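PDB 2BNL: RsbT co-antagonist protein RsbRA, which regulates the general stress factor sigma-B as a stressosome component, stimulating the RsbT kinase toward RsbS in response to salt and heat stress. Local coordinates for residues 51-56 with 121-126; 46-51 with 67-72. All coordinates share one frame; numbering follows the deposited sequence.

How the contacts relate
Both contacts lie in the helical N-terminal domain of RsbRA, which has a globin-like fold, and both are built on helix 39-54. Contact 2 joins residues 46-51 of that helix to helix 64-76, while contact 1 takes the end of the helix and the loop beyond to helix 109-135. Along the chain the segments alternate: 46-51, 51-56, 67-72, 121-126, with Asp51 common to both. The two centres are about 9 Å apart, each about 8 Å from the centre of the chain. Ile52 of contact 1 packs on Ile67 and Leu70 of contact 2, and Tyr49 OH is hydrogen-bonded to Asn124 OD1, so three helices meet in one continuous core.

Contact 1. Residues 51-56 with 121-126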
loop_
_atom_site.group_PDB
_atom_site.type_symbol
_atom_site.label_atom_id
_atom_site.label_comp_id
_atom_site.label_asym_id
_atom_site.label_seq_id
_atom_site.Cartn_x
_atom_site.Cartn_y
_atom_site.Cartn_z
ATOM N N ASP A 51 16.333 -0.198 8.921
ATOM C CA ASP A 51 16.767 0.893 9.796
ATOM C C ASP A 51 15.594 1.869 10.037
ATOM O O ASP A 51 15.426 2.304 11.143
ATOM C CB ASP A 51 17.902 1.697 9.199
ATOM C CG ASP A 51 19.262 1.024 9.337
ATOM O OD1 ASP A 51 19.361 -0.081 9.884
ATOM O OD2 ASP A 51 20.215 1.663 8.875
ATOM N N ILE A 52 14.799 2.125 9.010
ATOM C CA ILE A 52 13.492 2.832 9.143
ATOM C C ILE A 52 12.521 2.165 10.106
ATOM O O ILE A 52 11.984 2.822 11.016
ATOM C CB ILE A 52 12.821 3.128 7.796
ATOM C CG1 ILE A 52 13.653 4.150 6.991
ATOM C CG2 ILE A 52 11.373 3.533 7.977
ATOM C CD1 ILE A 52 13.509 4.040 5.462
ATOM N N LEU A 53 12.388 0.865 9.978
ATOM C CA LEU A 53 11.489 0.123 10.805
ATOM C C LEU A 53 11.920 0.235 12.244
ATOM O O LEU A 53 11.075 0.452 13.119
ATOM C CB LEU A 53 11.414 -1.342 10.342
ATOM C CG LEU A 53 10.963 -1.636 8.941
ATOM C CD1 LEU A 53 10.990 -3.171 8.719
ATOM C CD2 LEU A 53 9.704 -1.062 8.517
ATOM N N LEU A 54 13.225 0.098 12.499
ATOM C CA LEU A 54 13.758 0.069 13.880
ATOM C C LEU A 54 13.591 1.453 14.624
ATOM O O LEU A 54 13.642 1.498 15.819
ATOM C CB LEU A 54 15.211 -0.455 13.846
ATOM C CG LEU A 54 15.257 -1.970 13.561
ATOM C CD1 LEU A 54 16.700 -2.383 13.462
ATOM C CD2 LEU A 54 14.501 -2.867 14.635
ATOM N N LEU A 55 13.421 2.537 13.864
ATOM C CA LEU A 55 13.128 3.882 14.360
ATOM C C LEU A 55 11.656 4.140 14.522
ATOM O O LEU A 55 11.303 5.137 15.041
ATOM C CB LEU A 55 13.692 4.915 13.367
ATOM C CG LEU A 55 15.208 4.984 13.254
ATOM C CD1 LEU A 55 15.594 5.816 11.990
ATOM C CD2 LEU A 55 15.799 5.606 14.537
ATOM N N SER A 56 10.812 3.243 14.042
ATOM C CA SER A 56 9.329 3.472 13.861
ATOM C C SER A 56 8.369 2.786 14.822
ATOM O O SER A 56 7.194 2.476 14.474
ATOM C CB SER A 56 8.962 3.182 12.407
ATOM O OG SER A 56 9.680 4.008 11.535
ATOM N N SER A 121 1.927 -0.184 7.674
ATOM C CA SER A 121 1.086 0.622 6.783
ATOM C C SER A 121 1.467 2.139 6.791
ATOM O O SER A 121 1.806 2.668 5.778
ATOM C CB SER A 121 -0.459 0.458 7.064
ATOM O OG SER A 121 -1.161 1.061 6.013
ATOM N N PRO A 122 1.527 2.772 7.967
ATOM C CA PRO A 122 1.950 4.221 7.972
ATOM C C PRO A 122 3.403 4.534 7.481
ATOM O O PRO A 122 3.687 5.589 6.925
ATOM C CB PRO A 122 1.745 4.626 9.444
ATOM C CG PRO A 122 1.761 3.363 10.245
ATOM C CD PRO A 122 1.289 2.229 9.324
ATOM N N ILE A 123 4.311 3.600 7.730
ATOM C CA ILE A 123 5.671 3.698 7.188
ATOM C C ILE A 123 5.674 3.641 5.690
ATOM O O ILE A 123 6.190 4.521 4.993
ATOM C CB ILE A 123 6.554 2.570 7.707
ATOM C CG1 ILE A 123 6.662 2.618 9.198
ATOM C CG2 ILE A 123 7.905 2.584 7.053
ATOM C CD1 ILE A 123 7.300 1.312 9.940
ATOM N N ASN A 124 5.022 2.603 5.152
ATOM C CA ASN A 124 4.978 2.473 3.687
ATOM C C ASN A 124 4.265 3.586 2.980
ATOM O O ASN A 124 4.688 3.974 1.904
ATOM C CB ASN A 124 4.337 1.099 3.241
ATOM C CG ASN A 124 5.173 -0.091 3.688
ATOM O OD1 ASN A 124 6.389 0.075 3.976
ATOM N ND2 ASN A 124 4.555 -1.253 3.762
ATOM N N THR A 125 3.160 4.045 3.536
ATOM C CA THR A 125 2.400 5.203 2.938
ATOM C C THR A 125 3.273 6.465 2.903
ATOM O O THR A 125 3.253 7.226 1.968
ATOM C CB THR A 125 1.078 5.486 3.628
ATOM O OG1 THR A 125 1.293 5.882 4.988
ATOM C CG2 THR A 125 0.120 4.332 3.501
ATOM N N GLU A 126 4.087 6.628 3.909
ATOM C CA GLU A 126 4.964 7.795 4.011
ATOM C C GLU A 126 6.097 7.624 2.982
ATOM O O GLU A 126 6.566 8.568 2.380
ATOM C CB GLU A 126 5.561 7.836 5.395
ATOM C CG GLU A 126 6.243 9.140 5.711
ATOM C CD GLU A 126 5.301 10.341 5.552
ATOM O OE1 GLU A 126 4.148 10.162 5.962
ATOM O OE2 GLU A 126 5.699 11.356 4.904
#
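Ile123 of helix 109-135 packs on Ile52 and Leu53 of helix 39-54 and on Ser56 in the loop that follows, within the globin-like helical core of the domain. The contact across the two segments is apolar, and Ile123 is the single residue of 121-126 that carries it. Its two branches work separately. CG2 stands anti to the backbone N (chi1 -61° to CG1) and meets the equivalent methyl of Ile52, with Ile52 CG2 to Ile123 CG2 at 3.7 Å; here the two isoleucines run past each other in opposite directions. The longer branch ends in CD1, which touches two partners. Leu53 CD2 is 3.7 Å from Ile123 CD1, the leucine crossing the isoleucine at about a right angle.

Ser56 OG, placed beside its own backbone N by a chi1 of -59°, donates to Ile52 O at 2.6 Å, approaching from above the carbonyl plane rather than along a lone pair. This satisfies the buried hydroxyl and ties the loop at Ser56 back to the carbonyl of Ile52 in the helix. A valine in place of Ser56 would probably leave Ile52 O without this hydroxyl donor and the loop at this point freer to move.

Around the contact, Ile52 also packs on helix 64-76 and Leu53 on Ile11 and Phe119. On helix 109-135, Glu126 makes a salt bridge with Lys82 of the second subunit, so this helix also takes part in the dimer. The other neighbour of the Ile123 methyl is the serine itself: Ser56 CB sits 3.5 Å from Ile123 CD1.

Contact 2. Residues 46-51 with 67-72; sequences SKEYID and ISELAL
The Tyr49 ring meets Leu70 at its edge, near the ring plane: Leu70 CD2 lies 4.2 Å from Tyr49 CD1 and also approaches the tyrosine backbone at CA. Beyond the two segments, Phe91 meets this ring edge-to-face, Phe120 and Ile127 of helix 109-135 touch it, and its hydroxyl is hydrogen-bonded to Asn124 OD1. The second flat group, the Glu48 carboxylate, lies against Leu70 from the side of helix 39-54. Its two oxygens divide the work: OE1 lies close to the backbone, with Glu48 OE1 3.4 Å from Leu70 CA, while OE2 lies beside a methyl, Glu48 OE2 to Leu70 CD1 being 3.5 Å. The chain is extended beyond CG, which carries the carboxylate over to helix 64-76, and OE2 makes a salt bridge with Arg73, three residues after Leu70 on that helix.

Leu70 supplies the main side chain from 67-72. With CG anti to the backbone N (chi1 173°), each methyl has its own neighbour, CD1 against Glu48 and CD2 against the ring edge and CA of Tyr49. Glu69 adds a looser touch at the exposed border, and its carboxylate stays well away, 6.2 Å between Glu48 OE1 and Glu69 OE2. Within 46-51, Lys47 NZ bridges to Asp51 OD1 at 2.6 Å, with Asp51 OD1 accepting on its syn lone pair.

Within these segments Leu70 carries most of the packing. They run nearly antiparallel, at 156°, with axes 10.2 Å apart, as an antiparallel helix pair of the globin-like fold of the RsbR N-terminal domain.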
loop_
_atom_site.group_PDB
_atom_site.type_symbol
_atom_site.label_atom_id
_atom_site.label_comp_id
_atom_site.label_asym_id
_atom_site.label_seq_id
_atom_site.Cartn_x
_atom_site.Cartn_y
_atom_site.Cartn_z
ATOM N N SER A 46 17.325 -2.877 1.392
ATOM C CA SER A 46 16.754 -3.642 2.484
ATOM C C SER A 46 17.265 -3.160 3.806
ATOM O O SER A 46 16.496 -3.124 4.745
ATOM C CB SER A 46 17.035 -5.109 2.300
ATOM O OG SER A 46 16.638 -5.378 0.959
ATOM N N LYS A 47 18.559 -2.861 3.884
ATOM C CA LYS A 47 19.151 -2.387 5.124
ATOM C C LYS A 47 18.611 -0.994 5.510
ATOM O O LYS A 47 18.352 -0.774 6.692
ATOM C CB LYS A 47 20.720 -2.459 5.076
ATOM C CG LYS A 47 21.395 -1.779 6.275
ATOM C CD LYS A 47 21.054 -2.405 7.587
ATOM C CE LYS A 47 22.013 -1.867 8.809
ATOM N NZ LYS A 47 21.271 -1.905 10.085
ATOM N N GLU A 48 18.490 -0.108 4.562
ATOM C CA GLU A 48 17.956 1.272 4.797
ATOM C C GLU A 48 16.526 1.116 5.265
ATOM O O GLU A 48 16.049 1.838 6.119
ATOM C CB GLU A 48 17.859 2.089 3.526
ATOM C CG GLU A 48 18.921 3.145 3.217
ATOM C CD GLU A 48 18.609 3.979 1.930
ATOM O OE1 GLU A 48 18.331 5.214 2.110
ATOM O OE2 GLU A 48 18.670 3.412 0.751
ATOM N N TYR A 49 15.785 0.216 4.652
ATOM C CA TYR A 49 14.354 -0.042 5.122
ATOM C C TYR A 49 14.227 -0.608 6.517
ATOM O O TYR A 49 13.440 -0.120 7.341
ATOM C CB TYR A 49 13.706 -1.005 4.178
ATOM C CG TYR A 49 12.257 -1.207 4.381
ATOM C CD1 TYR A 49 11.344 -0.180 4.146
ATOM C CD2 TYR A 49 11.767 -2.417 4.760
ATOM C CE1 TYR A 49 9.967 -0.367 4.272
ATOM C CE2 TYR A 49 10.355 -2.603 4.909
ATOM C CZ TYR A 49 9.479 -1.566 4.650
ATOM O OH TYR A 49 8.132 -1.814 4.738
ATOM N N ILE A 50 15.027 -1.640 6.817
ATOM C CA ILE A 50 15.020 -2.156 8.174
ATOM C C ILE A 50 15.363 -1.032 9.230
ATOM O O ILE A 50 14.787 -1.022 10.312
ATOM C CB ILE A 50 15.983 -3.387 8.384
ATOM C CG1 ILE A 50 15.573 -4.568 7.525
ATOM C CG2 ILE A 50 15.846 -4.089 9.806
ATOM C CD1 ILE A 50 16.721 -5.739 7.192
ATOM N N ASP A 51 16.333 -0.198 8.921
ATOM C CA ASP A 51 16.767 0.893 9.796
ATOM C C ASP A 51 15.594 1.869 10.037
ATOM O O ASP A 51 15.426 2.304 11.143
ATOM C CB ASP A 51 17.902 1.697 9.199
ATOM C CG ASP A 51 19.262 1.024 9.337
ATOM O OD1 ASP A 51 19.361 -0.081 9.884
ATOM O OD2 ASP A 51 20.215 1.663 8.875
ATOM N N ILE A 67 13.373 8.021 5.646
ATOM C CA ILE A 67 12.310 7.831 4.692
ATOM C C ILE A 67 12.537 8.604 3.423
ATOM O O ILE A 67 12.348 8.102 2.321
ATOM C CB ILE A 67 10.875 8.069 5.335
ATOM C CG1 ILE A 67 10.598 6.894 6.267
ATOM C CG2 ILE A 67 9.811 8.015 4.256
ATOM C CD1 ILE A 67 9.281 6.993 7.137
ATOM N N SER A 68 12.835 9.863 3.591
ATOM C CA SER A 68 12.959 10.762 2.472
ATOM C C SER A 68 14.169 10.364 1.610
ATOM O O SER A 68 14.085 10.380 0.339
ATOM C CB SER A 68 13.133 12.187 3.004
ATOM O OG SER A 68 13.766 12.972 2.088
ATOM N N GLU A 69 15.269 10.051 2.264
ATOM C CA GLU A 69 16.449 9.524 1.578
ATOM C C GLU A 69 16.223 8.211 0.834
ATOM O O GLU A 69 16.733 8.038 -0.314
ATOM C CB GLU A 69 17.599 9.343 2.521
ATOM C CG GLU A 69 18.904 9.367 1.719
ATOM C CD GLU A 69 19.562 10.798 1.430
ATOM O OE1 GLU A 69 19.062 11.724 0.668
ATOM O OE2 GLU A 69 20.702 10.963 1.994
ATOM N N LEU A 70 15.536 7.263 1.481
ATOM C CA LEU A 70 15.280 6.007 0.796
ATOM C C LEU A 70 14.431 6.242 -0.474
ATOM O O LEU A 70 14.702 5.622 -1.531
ATOM C CB LEU A 70 14.583 5.005 1.688
ATOM C CG LEU A 70 14.097 3.673 1.081
ATOM C CD1 LEU A 70 15.240 3.058 0.509
ATOM C CD2 LEU A 70 13.598 2.764 2.126
ATOM N N ALA A 71 13.398 7.098 -0.383
ATOM C CA ALA A 71 12.464 7.307 -1.503
ATOM C C ALA A 71 13.160 8.001 -2.655
ATOM O O ALA A 71 12.988 7.622 -3.829
ATOM C CB ALA A 71 11.255 8.109 -1.021
ATOM N N LEU A 72 13.938 9.013 -2.339
ATOM C CA LEU A 72 14.721 9.728 -3.321
ATOM C C LEU A 72 15.723 8.867 -4.069
ATOM O O LEU A 72 15.840 8.918 -5.287
ATOM C CB LEU A 72 15.450 10.895 -2.656
ATOM C CG LEU A 72 16.316 11.815 -3.496
ATOM C CD1 LEU A 72 15.581 12.458 -4.615
ATOM C CD2 LEU A 72 17.112 12.821 -2.703
#